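Local coordinates for protein MHC class I antigen (Ctenopharyngodon idella, PDB 5H5Z) that probably presents short peptides at the cell surface, as a bony fish MHC class I heavy chain that pairs with beta-2 microglobulin, at residues Glu47-Arg50 with Gln51-Ala55; Asp56-Asp59 with Arg60-Gln63. One frame throughout, in Å; residues are numbered along the deposited sequence.

Interaction 1: residues Glu47-Arg50 with Gln51-Ala55; sequences EWIR and QNEGA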
ATOM      1  N   GLU A  47      -4.972   7.834  15.580  1.00 25.69           N
ATOM      2  CA  GLU A  47      -5.147   8.609  16.810  1.00 26.87           C
ATOM      3  C   GLU A  47      -5.271  10.107  16.534  1.00 25.40           C
ATOM      4  O   GLU A  47      -6.051  10.795  17.194  1.00 28.93           O
ATOM      5  CB  GLU A  47      -4.014   8.335  17.799  1.00 32.45           C
ATOM      6  CG  GLU A  47      -4.044   6.941  18.410  1.00 40.33           C
ATOM      7  CD  GLU A  47      -4.848   6.857  19.699  1.00 52.95           C
ATOM      8  OE1 GLU A  47      -6.049   7.206  19.686  1.00 68.05           O
ATOM      9  OE2 GLU A  47      -4.275   6.419  20.725  1.00 51.69           O
ATOM     10  N   TRP A  48      -4.530  10.613  15.549  1.00 27.12           N
ATOM     11  CA  TRP A  48      -4.558  12.059  15.287  1.00 27.62           C
ATOM     12  C   TRP A  48      -5.894  12.572  14.745  1.00 25.71           C
ATOM     13  O   TRP A  48      -6.274  13.701  15.047  1.00 26.66           O
ATOM     14  CB  TRP A  48      -3.361  12.542  14.455  1.00 28.81           C
ATOM     15  CG  TRP A  48      -3.194  11.907  13.105  1.00 25.85           C
ATOM     16  CD1 TRP A  48      -2.315  10.911  12.770  1.00 28.96           C
ATOM     17  CD2 TRP A  48      -3.890  12.249  11.900  1.00 24.12           C
ATOM     18  NE1 TRP A  48      -2.434  10.600  11.436  1.00 26.69           N
ATOM     19  CE2 TRP A  48      -3.399  11.401  10.879  1.00 25.27           C
ATOM     20  CE3 TRP A  48      -4.902  13.172  11.586  1.00 23.17           C
ATOM     21  CZ2 TRP A  48      -3.872  11.461   9.562  1.00 24.19           C
ATOM     22  CZ3 TRP A  48      -5.372  13.231  10.278  1.00 22.72           C
ATOM     23  CH2 TRP A  48      -4.855  12.373   9.279  1.00 22.11           C
ATOM     24  N   ILE A  49      -6.602  11.763  13.952  1.00 24.41           N
ATOM     25  CA  ILE A  49      -7.941  12.154  13.499  1.00 23.50           C
ATOM     26  C   ILE A  49      -8.976  12.002  14.622  1.00 24.92           C
ATOM     27  O   ILE A  49      -9.871  12.842  14.751  1.00 28.10           O
ATOM     28  CB  ILE A  49      -8.378  11.482  12.159  1.00 21.73           C
ATOM     29  CG1 ILE A  49      -9.620  12.169  11.576  1.00 21.91           C
ATOM     30  CG2 ILE A  49      -8.608   9.980  12.301  1.00 22.87           C
ATOM     31  CD1 ILE A  49      -9.362  13.555  11.020  1.00 23.73           C
ATOM     32  N   ARG A  50      -8.827  10.957  15.443  1.00 25.80           N
ATOM     33  CA  ARG A  50      -9.710  10.718  16.595  1.00 30.50           C
ATOM     34  C   ARG A  50      -9.673  11.869  17.595  1.00 29.90           C
ATOM     35  O   ARG A  50     -10.703  12.253  18.151  1.00 38.11           O
ATOM     36  CB  ARG A  50      -9.340   9.422  17.327  1.00 33.41           C
ATOM     37  CG  ARG A  50      -9.665   8.140  16.583  1.00 37.00           C
ATOM     38  CD  ARG A  50      -9.405   6.922  17.451  1.00 46.97           C
ATOM     39  NE  ARG A  50      -9.585   5.676  16.706  1.00 51.16           N
ATOM     40  CZ  ARG A  50      -8.598   4.965  16.161  1.00 50.20           C
ATOM     41  NH1 ARG A  50      -7.334   5.360  16.280  1.00 44.03           N
ATOM     42  NH2 ARG A  50      -8.875   3.847  15.499  1.00 51.68           N
ATOM     43  N   GLN A  51      -8.481  12.412  17.820  1.00 30.74           N
ATOM     44  CA  GLN A  51      -8.282  13.447  18.832  1.00 31.66           C
ATOM     45  C   GLN A  51      -8.760  14.823  18.372  1.00 32.63           C
ATOM     46  O   GLN A  51      -8.913  15.741  19.185  1.00 32.80           O
ATOM     47  CB  GLN A  51      -6.809  13.511  19.233  1.00 37.49           C
ATOM     48  CG  GLN A  51      -6.343  12.318  20.054  1.00 40.25           C
ATOM     49  CD  GLN A  51      -4.927  12.471  20.578  1.00 47.82           C
ATOM     50  OE1 GLN A  51      -4.041  12.974  19.885  1.00 54.15           O
ATOM     51  NE2 GLN A  51      -4.705  12.021  21.804  1.00 54.52           N
ATOM     52  N   ASN A  52      -9.012  14.958  17.072  1.00 26.20           N
ATOM     53  CA  ASN A  52      -9.225  16.273  16.474  1.00 26.69           C
ATOM     54  C   ASN A  52     -10.532  16.475  15.715  1.00 26.84           C
ATOM     55  O   ASN A  52     -10.896  17.608  15.400  1.00 30.83           O
ATOM     56  CB  ASN A  52      -8.028  16.640  15.608  1.00 28.05           C
ATOM     57  CG  ASN A  52      -6.812  16.986  16.434  1.00 30.07           C
ATOM     58  OD1 ASN A  52      -6.757  18.052  17.051  1.00 32.42           O
ATOM     59  ND2 ASN A  52      -5.834  16.085  16.464  1.00 27.80           N
ATOM     60  N   GLU A  53     -11.227  15.384  15.412  1.00 26.73           N
ATOM     61  CA  GLU A  53     -12.572  15.465  14.857  1.00 25.97           C
ATOM     62  C   GLU A  53     -13.475  14.506  15.615  1.00 29.13           C
ATOM     63  O   GLU A  53     -12.991  13.582  16.277  1.00 33.50           O
ATOM     64  CB  GLU A  53     -12.582  15.145  13.355  1.00 26.70           C
ATOM     65  CG  GLU A  53     -11.798  16.114  12.475  1.00 25.40           C
ATOM     66  CD  GLU A  53     -12.398  17.510  12.410  1.00 28.94           C
ATOM     67  OE1 GLU A  53     -11.709  18.416  11.903  1.00 28.05           O
ATOM     68  OE2 GLU A  53     -13.546  17.711  12.856  1.00 28.97           O
ATOM     69  N   GLY A  54     -14.781  14.734  15.529  1.00 31.15           N
ATOM     70  CA  GLY A  54     -15.741  13.935  16.272  1.00 30.69           C
ATOM     71  C   GLY A  54     -16.996  13.623  15.488  1.00 32.80           C
ATOM     72  O   GLY A  54     -16.968  13.548  14.255  1.00 32.87           O
ATOM     73  N   ALA A  55     -18.098  13.459  16.216  1.00 31.32           N
ATOM     74  CA  ALA A  55     -19.371  13.020  15.650  1.00 32.23           C
ATOM     75  C   ALA A  55     -19.836  13.823  14.434  1.00 35.01           C
ATOM     76  O   ALA A  55     -20.202  13.232  13.422  1.00 33.80           O
ATOM     77  CB  ALA A  55     -20.449  12.997  16.723  1.00 34.25           C
TER

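Interaction 2: residues Asp56-Asp59 with Arg60-Gln63; sequences DYWD and RQTQ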
ATOM      1  N   ASP A  56     -19.810  15.154  14.530  1.00 35.89           N
ATOM      2  CA  ASP A  56     -20.239  16.028  13.426  1.00 33.60           C
ATOM      3  C   ASP A  56     -19.467  15.769  12.132  1.00 31.19           C
ATOM      4  O   ASP A  56     -20.065  15.649  11.056  1.00 30.41           O
ATOM      5  CB  ASP A  56     -20.124  17.509  13.814  1.00 42.02           C
ATOM      6  CG  ASP A  56     -21.388  18.049  14.475  1.00 53.96           C
ATOM      7  OD1 ASP A  56     -22.236  17.252  14.937  1.00 56.01           O
ATOM      8  OD2 ASP A  56     -21.534  19.289  14.534  1.00 54.51           O
ATOM      9  N   TYR A  57     -18.145  15.685  12.248  1.00 30.67           N
ATOM     10  CA  TYR A  57     -17.268  15.391  11.114  1.00 29.88           C
ATOM     11  C   TYR A  57     -17.603  14.043  10.474  1.00 26.89           C
ATOM     12  O   TYR A  57     -17.769  13.945   9.253  1.00 25.65           O
ATOM     13  CB  TYR A  57     -15.803  15.427  11.563  1.00 28.55           C
ATOM     14  CG  TYR A  57     -14.808  14.979  10.509  1.00 26.19           C
ATOM     15  CD1 TYR A  57     -14.252  15.892   9.611  1.00 24.49           C
ATOM     16  CD2 TYR A  57     -14.410  13.640  10.419  1.00 25.42           C
ATOM     17  CE1 TYR A  57     -13.338  15.484   8.645  1.00 23.93           C
ATOM     18  CE2 TYR A  57     -13.503  13.219   9.456  1.00 21.75           C
ATOM     19  CZ  TYR A  57     -12.967  14.149   8.572  1.00 23.38           C
ATOM     20  OH  TYR A  57     -12.060  13.743   7.614  1.00 23.86           O
ATOM     21  N   TRP A  58     -17.717  13.012  11.305  1.00 27.13           N
ATOM     22  CA  TRP A  58     -17.959  11.658  10.811  1.00 25.93           C
ATOM     23  C   TRP A  58     -19.370  11.468  10.258  1.00 28.09           C
ATOM     24  O   TRP A  58     -19.549  10.754   9.274  1.00 29.19           O
ATOM     25  CB  TRP A  58     -17.582  10.614  11.868  1.00 26.19           C
ATOM     26  CG  TRP A  58     -16.091  10.565  12.068  1.00 27.23           C
ATOM     27  CD1 TRP A  58     -15.394  10.934  13.188  1.00 28.52           C
ATOM     28  CD2 TRP A  58     -15.113  10.164  11.103  1.00 25.73           C
ATOM     29  NE1 TRP A  58     -14.044  10.767  12.981  1.00 27.44           N
ATOM     30  CE2 TRP A  58     -13.844  10.294  11.711  1.00 25.58           C
ATOM     31  CE3 TRP A  58     -15.186   9.692   9.785  1.00 26.98           C
ATOM     32  CZ2 TRP A  58     -12.655   9.981  11.041  1.00 24.51           C
ATOM     33  CZ3 TRP A  58     -14.003   9.370   9.125  1.00 23.84           C
ATOM     34  CH2 TRP A  58     -12.756   9.520   9.753  1.00 23.96           C
ATOM     35  N   ASP A  59     -20.358  12.143  10.847  1.00 27.21           N
ATOM     36  CA  ASP A  59     -21.715  12.109  10.296  1.00 31.20           C
ATOM     37  C   ASP A  59     -21.743  12.685   8.880  1.00 26.48           C
ATOM     38  O   ASP A  59     -22.421  12.148   7.998  1.00 28.91           O
ATOM     39  CB  ASP A  59     -22.709  12.850  11.202  1.00 36.41           C
ATOM     40  CG  ASP A  59     -22.914  12.153  12.543  1.00 40.61           C
ATOM     41  OD1 ASP A  59     -22.556  10.962  12.671  1.00 42.37           O
ATOM     42  OD2 ASP A  59     -23.435  12.799  13.474  1.00 42.07           O
ATOM     43  N   ARG A  60     -20.999  13.772   8.675  1.00 28.28           N
ATOM     44  CA  ARG A  60     -20.892  14.411   7.365  1.00 28.63           C
ATOM     45  C   ARG A  60     -20.158  13.525   6.363  1.00 24.41           C
ATOM     46  O   ARG A  60     -20.586  13.401   5.212  1.00 25.83           O
ATOM     47  CB  ARG A  60     -20.223  15.786   7.478  1.00 32.58           C
ATOM     48  CG  ARG A  60     -21.234  16.922   7.531  1.00 42.43           C
ATOM     49  CD  ARG A  60     -20.766  18.119   8.347  1.00 42.27           C
ATOM     50  NE  ARG A  60     -21.885  19.029   8.588  1.00 51.26           N
ATOM     51  CZ  ARG A  60     -22.777  18.881   9.569  1.00 57.71           C
ATOM     52  NH1 ARG A  60     -22.671  17.862  10.421  1.00 55.10           N
ATOM     53  NH2 ARG A  60     -23.775  19.747   9.701  1.00 51.38           N
ATOM     54  N   GLN A  61     -19.076  12.893   6.812  1.00 23.87           N
ATOM     55  CA  GLN A  61     -18.313  11.986   5.954  1.00 24.06           C
ATOM     56  C   GLN A  61     -19.134  10.752   5.568  1.00 20.89           C
ATOM     57  O   GLN A  61     -19.106  10.314   4.415  1.00 22.00           O
ATOM     58  CB  GLN A  61     -16.989  11.583   6.612  1.00 26.25           C
ATOM     59  CG  GLN A  61     -16.030  10.879   5.668  1.00 30.98           C
ATOM     60  CD  GLN A  61     -15.730  11.702   4.429  1.00 30.74           C
ATOM     61  OE1 GLN A  61     -14.873  12.591   4.447  1.00 29.03           O
ATOM     62  NE2 GLN A  61     -16.446  11.415   3.345  1.00 33.29           N
ATOM     63  N   THR A  62     -19.863  10.210   6.542  1.00 21.35           N
ATOM     64  CA  THR A  62     -20.782   9.098   6.323  1.00 23.14           C
ATOM     65  C   THR A  62     -21.819   9.460   5.253  1.00 25.90           C
ATOM     66  O   THR A  62     -22.074   8.675   4.336  1.00 25.10           O
ATOM     67  CB  THR A  62     -21.484   8.689   7.638  1.00 25.40           C
ATOM     68  OG1 THR A  62     -20.515   8.152   8.551  1.00 25.71           O
ATOM     69  CG2 THR A  62     -22.569   7.645   7.391  1.00 24.66           C
ATOM     70  N   GLN A  63     -22.394  10.657   5.362  1.00 25.41           N
ATOM     71  CA  GLN A  63     -23.405  11.106   4.409  1.00 28.07           C
ATOM     72  C   GLN A  63     -22.860  11.234   2.984  1.00 25.72           C
ATOM     73  O   GLN A  63     -23.523  10.828   2.034  1.00 26.84           O
ATOM     74  CB  GLN A  63     -24.058  12.416   4.875  1.00 31.13           C
ATOM     75  CG  GLN A  63     -25.488  12.586   4.393  1.00 37.38           C
ATOM     76  CD  GLN A  63     -26.401  11.429   4.793  1.00 38.08           C
ATOM     77  OE1 GLN A  63     -27.353  11.115   4.083  1.00 63.95           O
ATOM     78  NE2 GLN A  63     -26.112  10.789   5.929  1.00 41.90           N
TER
HETATM   79  O   HOH W   1     -12.394  11.764   5.567  1.00 29.82           O
HETATM   80  O   HOH W   2     -21.501   8.448  11.586  1.00 40.53           O

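Interaction 1: residues Glu47-Arg50 with Gln51-Ala55
Asn52 turns its side-chain amide back onto the turn of helix before it. Its ND2 donates to Trp48 O at 2.8 Å, with an N-H...O angle of 174°. The amide lies flat with this bond, and the nitrogen arrives in the plane of the Trp48 carbonyl. CG of Asn52 stands beside its own backbone N (chi1 -73°), which brings the amide back over the preceding turn. The Asn52 backbone N takes the next carbonyl, Ile49 O, at 3.3 Å, but from above its plane. Glu53 N reaches the same oxygen at 3.0 Å. Two N-H groups therefore grip Ile49 O. Gln51 N bonds to Glu47 O at 3.0 Å. These bonds follow the short helix 47-50 of the alpha-1 domain into the loop that leads to helix 55-82, one wall of the MHC class I peptide groove. Gly54 is the N-cap of that second helix. Gln51 stretches out beyond CG, and its CG lies 3.3 Å from Glu47 O. Ile49 CD1 meets Glu53 CG at 3.8 Å, the two side chains running obliquely across each other. A bend at chi2 (-67°) turns the Glu53 carboxylate off toward helix 148-170, where OE1 is hydrogen-bonded to Tyr170 OH.

Interaction 2: residues Asp56-Asp59 with Arg60-Gln63
Helix 55-82 is the alpha-1 wall of the peptide groove, and this contact spans two turns near its start. Thr62 points back at the preceding turn and binds Trp58 O twice. Its backbone N is 2.8 Å from that oxygen and its OG1 donates to it at 2.9 Å, the two coming from opposite faces of the carbonyl plane. OG1 stands beside the Thr62 backbone N (chi1 -66°), which brings the hydroxyl back to the carbonyl. A water donates to both Thr62 OG1 and Asp59 OD1, and OG1 is also bonded to Ala42 N. Gln61 N bonds to Tyr57 O at 3.0 Å. A second water donates to Gln61 OE1 at 2.8 Å and lies 2.9 Å from Tyr57 OH. Those two ends also have other partners: Tyr57 OH bonds to Tyr167 OH, and Gln61 OE1 to the backbone of the bound peptide. Trp58 CE3 touches Gln61 CB at 4.1 Å, with ring and amide planes 61° apart. Arg60 NH1 makes a weak 3.5 Å bond to Asp56 O, which lies at the guanidinium edge. The Asp56 carboxylate is near but makes no salt bridge. Arg60 also packs on an aromatic side chain of the peptide. A helix lying on the sheet floor through Tyr57 and Trp58, with Gln61 and Arg60 reaching the peptide, is the arrangement of the alpha-1 wall of an MHC class I groove.

Interactions 1 and 2 follow each other along the chain, and their centres are about 12 Å apart. They touch directly: Ile49 CG1 of interaction 1 packs against Trp58 CZ2 of interaction 2 at 3.8 Å. Helix 47-50 thus packs on the first turns of helix 55-82 at this point. Both contacts also meet helix 148-170, the opposite wall of the groove, at Tyr167 and Tyr170. Tyr167 is shared, met by Ile49 from interaction 1 and by Tyr57 from interaction 2. Phe32 of the sheet floor meets Trp48 from one contact and Tyr57 from the other. The bound peptide is met from interaction 2, through Gln61 and Arg60.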